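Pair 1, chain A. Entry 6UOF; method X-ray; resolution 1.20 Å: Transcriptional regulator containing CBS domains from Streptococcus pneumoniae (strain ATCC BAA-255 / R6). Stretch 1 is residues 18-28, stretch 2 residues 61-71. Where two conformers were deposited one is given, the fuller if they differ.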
# COMPACT_ATOMS: atom_id res chain seq x y z
N LEU A 18 6.53 3.24 -3.26
CA LEU A 18 7.05 4.47 -3.89
C LEU A 18 7.45 5.49 -2.83
O LEU A 18 6.98 5.39 -1.70
CB LEU A 18 6.00 5.06 -4.82
CG LEU A 18 5.93 4.33 -6.17
CD1 LEU A 18 4.54 4.34 -6.74
CD2 LEU A 18 6.94 4.87 -7.16
N ARG A 19 8.37 6.35 -3.21
CA ARG A 19 8.77 7.48 -2.35
C ARG A 19 7.99 8.71 -2.82
O ARG A 19 7.69 8.81 -4.04
CB ARG A 19 10.28 7.68 -2.40
CG ARG A 19 11.03 6.49 -1.81
CD ARG A 19 12.53 6.70 -1.68
NE ARG A 19 13.21 5.68 -0.84
CZ ARG A 19 13.83 4.60 -1.29
NH1 ARG A 19 14.34 3.74 -0.43
NH2 ARG A 19 13.91 4.36 -2.58
N GLU A 20 7.69 9.63 -1.90
CA GLU A 20 6.84 10.77 -2.31
C GLU A 20 7.58 11.64 -3.33
O GLU A 20 6.90 12.38 -4.08
CB GLU A 20 6.28 11.47 -1.08
CG GLU A 20 7.32 12.28 -0.37
CD GLU A 20 6.84 13.14 0.79
OE1 GLU A 20 5.65 13.10 1.13
OE2 GLU A 20 7.67 13.85 1.33
N THR A 21 8.92 11.54 -3.39
CA THR A 21 9.79 12.28 -4.35
C THR A 21 10.03 11.48 -5.64
O THR A 21 10.70 12.03 -6.54
CB THR A 21 11.09 12.72 -3.67
OG1 THR A 21 11.60 11.56 -3.00
CG2 THR A 21 10.86 13.85 -2.69
N ASP A 22 9.56 10.24 -5.71
CA ASP A 22 9.55 9.52 -7.01
C ASP A 22 8.55 10.22 -7.93
O ASP A 22 7.78 11.10 -7.46
CB ASP A 22 9.20 8.04 -6.83
CG ASP A 22 10.29 7.18 -6.17
OD1 ASP A 22 11.47 7.49 -6.36
OD2 ASP A 22 9.93 6.17 -5.52
N THR A 23 8.53 9.84 -9.21
CA THR A 23 7.64 10.48 -10.21
C THR A 23 6.58 9.49 -10.70
O THR A 23 6.65 8.28 -10.43
CB THR A 23 8.48 10.99 -11.38
OG1 THR A 23 9.01 9.83 -12.03
CG2 THR A 23 9.57 11.95 -10.96
N VAL A 24 5.63 10.04 -11.44
CA VAL A 24 4.56 9.20 -12.05
C VAL A 24 5.23 8.19 -13.01
O VAL A 24 4.79 7.03 -13.01
CB VAL A 24 3.52 10.10 -12.74
CG1 VAL A 24 2.65 9.33 -13.73
CG2 VAL A 24 2.66 10.80 -11.70
N LYS A 25 6.30 8.59 -13.70
CA LYS A 25 7.05 7.65 -14.58
C LYS A 25 7.55 6.47 -13.74
O LYS A 25 7.44 5.31 -14.19
CB LYS A 25 8.25 8.33 -15.25
CG LYS A 25 9.14 7.40 -16.06
CD LYS A 25 10.43 8.04 -16.56
CE LYS A 25 11.40 7.04 -17.17
NZ LYS A 25 11.90 6.08 -16.16
N ASP A 26 8.09 6.75 -12.56
CA ASP A 26 8.58 5.67 -11.67
C ASP A 26 7.42 4.75 -11.28
O ASP A 26 7.63 3.52 -11.24
CB ASP A 26 9.25 6.23 -10.42
CG ASP A 26 10.50 7.05 -10.70
OD1 ASP A 26 11.25 6.68 -11.61
OD2 ASP A 26 10.70 8.05 -10.00
N TYR A 27 6.24 5.31 -11.01
CA TYR A 27 5.04 4.50 -10.66
C TYR A 27 4.67 3.59 -11.85
O TYR A 27 4.50 2.36 -11.65
CB TYR A 27 3.87 5.40 -10.28
CG TYR A 27 2.54 4.70 -10.31
CD1 TYR A 27 2.11 3.90 -9.27
CD2 TYR A 27 1.74 4.78 -11.44
CE1 TYR A 27 0.90 3.24 -9.31
CE2 TYR A 27 0.53 4.10 -11.50
CZ TYR A 27 0.13 3.31 -10.45
OH TYR A 27 -1.06 2.64 -10.50
N LEU A 28 4.58 4.16 -13.05
CA LEU A 28 4.19 3.35 -14.24
C LEU A 28 5.21 2.23 -14.47
O LEU A 28 4.79 1.11 -14.83
CB LEU A 28 4.04 4.26 -15.46
CG LEU A 28 2.91 5.29 -15.37
CD1 LEU A 28 2.92 6.21 -16.58
CD2 LEU A 28 1.56 4.61 -15.23
N SER A 61 1.00 13.82 -15.67
CA SER A 61 2.30 14.03 -16.35
C SER A 61 3.32 13.06 -15.76
O SER A 61 3.41 12.94 -14.53
CB SER A 61 2.77 15.45 -16.21
OG SER A 61 4.12 15.57 -16.62
N PRO A 62 4.11 12.34 -16.58
CA PRO A 62 5.11 11.43 -16.04
C PRO A 62 6.16 12.11 -15.14
O PRO A 62 6.72 11.44 -14.28
CB PRO A 62 5.79 10.87 -17.31
CG PRO A 62 4.78 11.06 -18.41
CD PRO A 62 4.08 12.35 -18.05
N SER A 63 6.37 13.42 -15.32
CA SER A 63 7.39 14.17 -14.55
C SER A 63 6.87 14.58 -13.16
O SER A 63 7.70 14.96 -12.31
CB SER A 63 7.84 15.39 -15.31
OG SER A 63 6.73 16.24 -15.58
N THR A 64 5.56 14.51 -12.93
CA THR A 64 4.98 14.96 -11.63
C THR A 64 5.40 14.05 -10.48
O THR A 64 5.44 12.81 -10.67
CB THR A 64 3.46 15.05 -11.70
OG1 THR A 64 3.13 15.99 -12.72
CG2 THR A 64 2.83 15.49 -10.39
N THR A 65 5.70 14.64 -9.32
CA THR A 65 6.09 13.82 -8.15
C THR A 65 4.86 13.13 -7.54
O THR A 65 3.73 13.67 -7.60
CB THR A 65 6.86 14.62 -7.08
OG1 THR A 65 6.17 15.83 -6.78
CG2 THR A 65 8.27 14.93 -7.52
N ILE A 66 5.10 11.97 -6.94
CA ILE A 66 4.00 11.16 -6.38
C ILE A 66 3.25 11.92 -5.27
O ILE A 66 2.02 11.73 -5.16
CB ILE A 66 4.56 9.81 -5.89
CG1 ILE A 66 5.11 9.00 -7.06
CG2 ILE A 66 3.52 9.04 -5.10
CD1 ILE A 66 4.10 8.62 -8.13
N ASP A 67 3.93 12.76 -4.48
CA ASP A 67 3.21 13.44 -3.38
C ASP A 67 2.07 14.31 -3.93
O ASP A 67 1.10 14.49 -3.20
CB ASP A 67 4.14 14.31 -2.53
CG ASP A 67 4.71 15.52 -3.25
OD1 ASP A 67 5.24 15.37 -4.35
OD2 ASP A 67 4.59 16.62 -2.68
N LYS A 68 2.17 14.75 -5.18
CA LYS A 68 1.15 15.68 -5.74
C LYS A 68 0.01 14.91 -6.41
O LYS A 68 -0.96 15.58 -6.81
CB LYS A 68 1.86 16.72 -6.64
CG LYS A 68 2.79 17.65 -5.85
CD LYS A 68 3.40 18.81 -6.60
CE LYS A 68 2.36 19.73 -7.17
NZ LYS A 68 2.96 20.98 -7.72
N VAL A 69 0.08 13.57 -6.50
CA VAL A 69 -1.01 12.79 -7.16
C VAL A 69 -1.59 11.74 -6.21
O VAL A 69 -2.69 11.27 -6.42
CB VAL A 69 -0.57 12.12 -8.47
CG1 VAL A 69 0.11 13.08 -9.43
CG2 VAL A 69 0.34 10.92 -8.23
N MSE A 70 -0.87 11.37 -5.14
CA MSE A 70 -1.29 10.28 -4.28
C MSE A 70 -2.57 10.61 -3.51
O MSE A 70 -2.88 11.78 -3.25
CB MSE A 70 -0.16 9.93 -3.30
CG MSE A 70 0.06 10.97 -2.25
SE MSE A 70 1.68 10.58 -1.23
CE MSE A 70 1.71 12.21 -0.14
N SER A 71 -3.28 9.53 -3.14
CA SER A 71 -4.49 9.55 -2.35
C SER A 71 -4.15 9.53 -0.85
O SER A 71 -2.98 9.23 -0.50
CB SER A 71 -5.36 8.34 -2.64
OG SER A 71 -5.80 8.32 -3.98

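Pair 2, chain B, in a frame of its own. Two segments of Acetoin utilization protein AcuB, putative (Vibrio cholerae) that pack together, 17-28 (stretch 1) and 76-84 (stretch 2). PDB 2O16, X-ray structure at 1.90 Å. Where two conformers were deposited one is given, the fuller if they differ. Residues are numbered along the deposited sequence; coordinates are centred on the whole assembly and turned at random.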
# COMPACT_ATOMS: atom_id res chain seq x y z
N THR B 17 -6.54 -7.27 -1.35
CA THR B 17 -6.96 -6.73 -0.04
C THR B 17 -7.47 -7.88 0.84
O THR B 17 -7.68 -9.01 0.36
CB THR B 17 -8.08 -5.72 -0.22
OG1 THR B 17 -9.18 -6.35 -0.88
CG2 THR B 17 -7.62 -4.53 -1.07
N LEU B 18 -7.66 -7.60 2.12
CA LEU B 18 -8.20 -8.61 3.05
C LEU B 18 -9.22 -7.95 3.96
O LEU B 18 -9.10 -6.75 4.22
CB LEU B 18 -7.05 -9.21 3.87
CG LEU B 18 -6.15 -10.21 3.11
CD1 LEU B 18 -5.04 -10.69 3.99
CD2 LEU B 18 -6.94 -11.45 2.53
N LEU B 19 -10.21 -8.72 4.43
CA LEU B 19 -11.14 -8.23 5.49
C LEU B 19 -10.43 -8.15 6.83
O LEU B 19 -9.42 -8.83 7.05
CB LEU B 19 -12.38 -9.16 5.62
CG LEU B 19 -13.24 -9.30 4.37
CD1 LEU B 19 -14.34 -10.43 4.49
CD2 LEU B 19 -13.87 -7.93 3.98
N ARG B 20 -10.93 -7.29 7.72
CA ARG B 20 -10.25 -7.01 9.01
C ARG B 20 -10.27 -8.18 9.98
O ARG B 20 -9.51 -8.20 10.97
CB ARG B 20 -10.95 -5.83 9.71
CG ARG B 20 -12.42 -6.14 10.09
CD ARG B 20 -13.19 -4.86 10.51
NE ARG B 20 -12.73 -4.38 11.81
CZ ARG B 20 -13.19 -4.82 12.99
NH1 ARG B 20 -14.11 -5.78 13.06
NH2 ARG B 20 -12.71 -4.31 14.11
N THR B 21 -11.18 -9.13 9.71
CA THR B 21 -11.29 -10.36 10.45
C THR B 21 -10.50 -11.53 9.86
O THR B 21 -10.44 -12.61 10.44
CB THR B 21 -12.80 -10.76 10.66
OG1 THR B 21 -13.52 -10.62 9.42
CG2 THR B 21 -13.44 -9.88 11.71
N HIS B 22 -9.92 -11.35 8.67
CA HIS B 22 -8.88 -12.28 8.25
C HIS B 22 -7.68 -12.10 9.18
O HIS B 22 -7.71 -11.21 10.05
CB HIS B 22 -8.53 -12.08 6.79
CG HIS B 22 -9.38 -12.90 5.87
ND1 HIS B 22 -10.75 -12.94 5.97
CD2 HIS B 22 -9.05 -13.71 4.83
CE1 HIS B 22 -11.24 -13.74 5.04
NE2 HIS B 22 -10.23 -14.20 4.32
N THR B 23 -6.68 -12.98 9.09
CA THR B 23 -5.68 -13.03 10.15
C THR B 23 -4.28 -12.65 9.65
O THR B 23 -4.07 -12.49 8.42
CB THR B 23 -5.58 -14.45 10.73
OG1 THR B 23 -5.02 -15.31 9.73
CG2 THR B 23 -6.97 -14.98 11.15
N LEU B 24 -3.36 -12.50 10.59
CA LEU B 24 -1.91 -12.39 10.29
C LEU B 24 -1.47 -13.50 9.32
O LEU B 24 -0.75 -13.25 8.32
CB LEU B 24 -1.07 -12.48 11.57
CG LEU B 24 0.44 -12.15 11.43
CD1 LEU B 24 0.95 -11.55 12.72
CD2 LEU B 24 1.24 -13.38 11.04
N ASN B 25 -1.92 -14.73 9.60
CA ASN B 25 -1.58 -15.88 8.77
C ASN B 25 -2.03 -15.73 7.33
O ASN B 25 -1.28 -16.04 6.41
CB ASN B 25 -2.16 -17.16 9.38
CG ASN B 25 -1.34 -18.39 9.04
OD1 ASN B 25 -0.12 -18.31 8.89
ND2 ASN B 25 -2.01 -19.55 8.92
N ASP B 26 -3.25 -15.22 7.12
CA ASP B 26 -3.73 -14.94 5.78
C ASP B 26 -2.90 -13.89 5.05
O ASP B 26 -2.62 -14.04 3.87
CB ASP B 26 -5.19 -14.45 5.80
CG ASP B 26 -6.15 -15.46 6.40
OD1 ASP B 26 -5.98 -16.68 6.14
OD2 ASP B 26 -7.07 -15.03 7.10
N ALA B 27 -2.57 -12.80 5.75
CA ALA B 27 -1.77 -11.72 5.15
C ALA B 27 -0.36 -12.24 4.82
O ALA B 27 0.18 -11.94 3.76
CB ALA B 27 -1.69 -10.51 6.12
N LYS B 28 0.23 -12.98 5.75
CA LYS B 28 1.51 -13.67 5.48
C LYS B 28 1.47 -14.51 4.19
O LYS B 28 2.33 -14.36 3.32
CB LYS B 28 1.91 -14.53 6.68
CG LYS B 28 3.34 -15.13 6.58
CD LYS B 28 3.47 -16.26 7.60
CE LYS B 28 4.75 -17.10 7.39
NZ LYS B 28 5.88 -16.62 8.27
N PHE B 76 -0.19 -16.38 14.66
CA PHE B 76 -0.71 -16.58 13.32
C PHE B 76 -2.20 -16.28 13.23
O PHE B 76 -2.65 -15.88 12.18
CB PHE B 76 -0.37 -17.99 12.80
CG PHE B 76 -1.11 -19.11 13.52
CD1 PHE B 76 -0.87 -19.37 14.87
CD2 PHE B 76 -2.03 -19.89 12.83
CE1 PHE B 76 -1.57 -20.40 15.54
CE2 PHE B 76 -2.72 -20.93 13.49
CZ PHE B 76 -2.49 -21.17 14.85
N GLU B 77 -2.95 -16.42 14.33
CA GLU B 77 -4.42 -16.29 14.37
C GLU B 77 -4.94 -14.88 14.68
O GLU B 77 -6.15 -14.64 14.62
CB GLU B 77 -5.01 -17.28 15.40
CG GLU B 77 -4.35 -17.23 16.78
CD GLU B 77 -4.99 -18.17 17.80
OE1 GLU B 77 -6.21 -18.05 18.04
OE2 GLU B 77 -4.27 -19.01 18.38
N THR B 78 -4.04 -13.98 15.05
CA THR B 78 -4.44 -12.61 15.39
C THR B 78 -5.25 -11.99 14.26
O THR B 78 -4.79 -11.99 13.13
CB THR B 78 -3.21 -11.72 15.63
OG1 THR B 78 -2.36 -12.34 16.60
CG2 THR B 78 -3.66 -10.36 16.15
N PRO B 79 -6.46 -11.47 14.54
CA PRO B 79 -7.20 -10.77 13.48
C PRO B 79 -6.46 -9.51 13.00
O PRO B 79 -5.78 -8.86 13.79
CB PRO B 79 -8.51 -10.38 14.15
CG PRO B 79 -8.63 -11.26 15.33
CD PRO B 79 -7.22 -11.52 15.80
N LEU B 80 -6.52 -9.24 11.70
CA LEU B 80 -5.80 -8.09 11.12
C LEU B 80 -6.19 -6.75 11.73
O LEU B 80 -5.33 -5.86 11.87
CB LEU B 80 -5.94 -8.08 9.58
CG LEU B 80 -5.18 -9.27 8.95
CD1 LEU B 80 -5.65 -9.58 7.57
CD2 LEU B 80 -3.62 -9.06 8.97
N PHE B 81 -7.46 -6.58 12.12
CA PHE B 81 -7.85 -5.34 12.82
C PHE B 81 -7.01 -5.06 14.09
O PHE B 81 -6.85 -3.89 14.50
CB PHE B 81 -9.37 -5.22 13.06
CG PHE B 81 -9.91 -6.10 14.19
CD1 PHE B 81 -9.72 -5.74 15.54
CD2 PHE B 81 -10.61 -7.26 13.90
CE1 PHE B 81 -10.22 -6.56 16.57
CE2 PHE B 81 -11.12 -8.07 14.91
CZ PHE B 81 -10.91 -7.72 16.26
N GLU B 82 -6.48 -6.12 14.72
CA GLU B 82 -5.58 -5.96 15.89
C GLU B 82 -4.14 -5.64 15.50
O GLU B 82 -3.37 -5.16 16.33
CB GLU B 82 -5.61 -7.21 16.79
CG GLU B 82 -6.96 -7.40 17.45
CD GLU B 82 -7.01 -8.50 18.50
OE1 GLU B 82 -6.04 -9.28 18.64
OE2 GLU B 82 -8.06 -8.58 19.19
N VAL B 83 -3.75 -5.97 14.28
CA VAL B 83 -2.37 -5.76 13.83
C VAL B 83 -2.22 -4.40 13.12
O VAL B 83 -1.20 -3.71 13.28
CB VAL B 83 -1.91 -6.92 12.91
CG1 VAL B 83 -0.50 -6.67 12.36
CG2 VAL B 83 -1.97 -8.30 13.67
N MET B 84 -3.23 -4.01 12.35
CA MET B 84 -3.08 -2.80 11.53
C MET B 84 -3.03 -1.53 12.42
O MET B 84 -3.72 -1.43 13.46
CB MET B 84 -4.20 -2.70 10.50
CG MET B 84 -5.56 -2.39 11.10
SD MET B 84 -6.86 -2.76 9.91
CE MET B 84 -8.30 -2.02 10.69

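Where do the two contacts differ most sharply? They part at the matched positions E20(A)/R20(B) and D67(A)/F81(B). In pair 2 the guanidinium of R20(B) lies flat on the ring of F81(B), with centres 4.1 Å apart and planes at 13°; NH2 of R20(B) comes to 3.3 Å from CG of F81(B). The charged group is thus spread over an aromatic face, off-centre but nearly parallel to it. Pair 1 has two acidic residues here, and their closest side-chain approach is between beta carbons, CB of E20(A) lying 3.8 Å from CB of D67(A). The carboxylate of D67(A) is instead engaged within its own stretch, where OG1 of T65(A) donates to OD1 of D67(A) at 2.6 Å. At the position of T65(A) pair 2 has P79(B), which has no hydroxyl to offer.

What backbone arrangement do they share? Fourteen central residues superpose with an RMSD of 0.3 Å, and four main-chain hydrogen bonds recur. In pair 1, N of D67(A) donates to O of E20(A) at 3.0 Å, N of I66(A) to O of D22(A) at 2.9 Å, N of V24(A) to O of T64(A) at 2.9 Å, and N of K25(A) to O of P62(A) at 2.9 Å. Pair 2 repeats them: N of F81(B) to O of R20(B) at 2.9 Å, N of L80(B) to O of H22(B) at 2.8 Å, N of L24(B) to O of T78(B) at 3.0 Å, and N of N25(B) to O of F76(B) at 2.9 Å. The bonds surround a single bridge, T23(A) with T65(A) or T23(B) with P79(B). Because they use main-chain atoms, the register survives extensive changes of side chain.

How does the first stretch hold its shape? A type I turn, R19(A) to D22(A) or L19(B) to H22(B), leads to a threonine that caps the following helix. N of D26(A) donates to OG1 of T23(A) at 3.3 Å, and N of T23(A) returns a bond to OD2 of D26(A) at 2.9 Å. The same reciprocal pair recurs in pair 2, N of D26(B) donating to OG1 of T23(B) at 3.2 Å and N of T23(B) to OD2 of D26(B) at 2.9 Å. In pair 1 the turn is braced further by N of R19(A) donating to OD2 of D22(A) at 2.8 Å; its counterpart H22(B) carries an imidazole instead.

How do different apolar side chains fill the same space? I66(A) and L80(B) match, and each has the largest covered area in its pair. CD1 of I66(A) packs 3.9 Å from CB of Y27(A), whose ring leads away from the second stretch. A27(B) presents just a methyl at this position, yet its CB reaches CD2 of L80(B) at 3.7 Å, so the beta carbon serves in both. The neighbouring valine also persists: CG2 of V24(A) lies 4.1 Å from CG1 of V69(A), while CD1 of the longer L24(B) lies 4.5 Å from CG2 of V83(B).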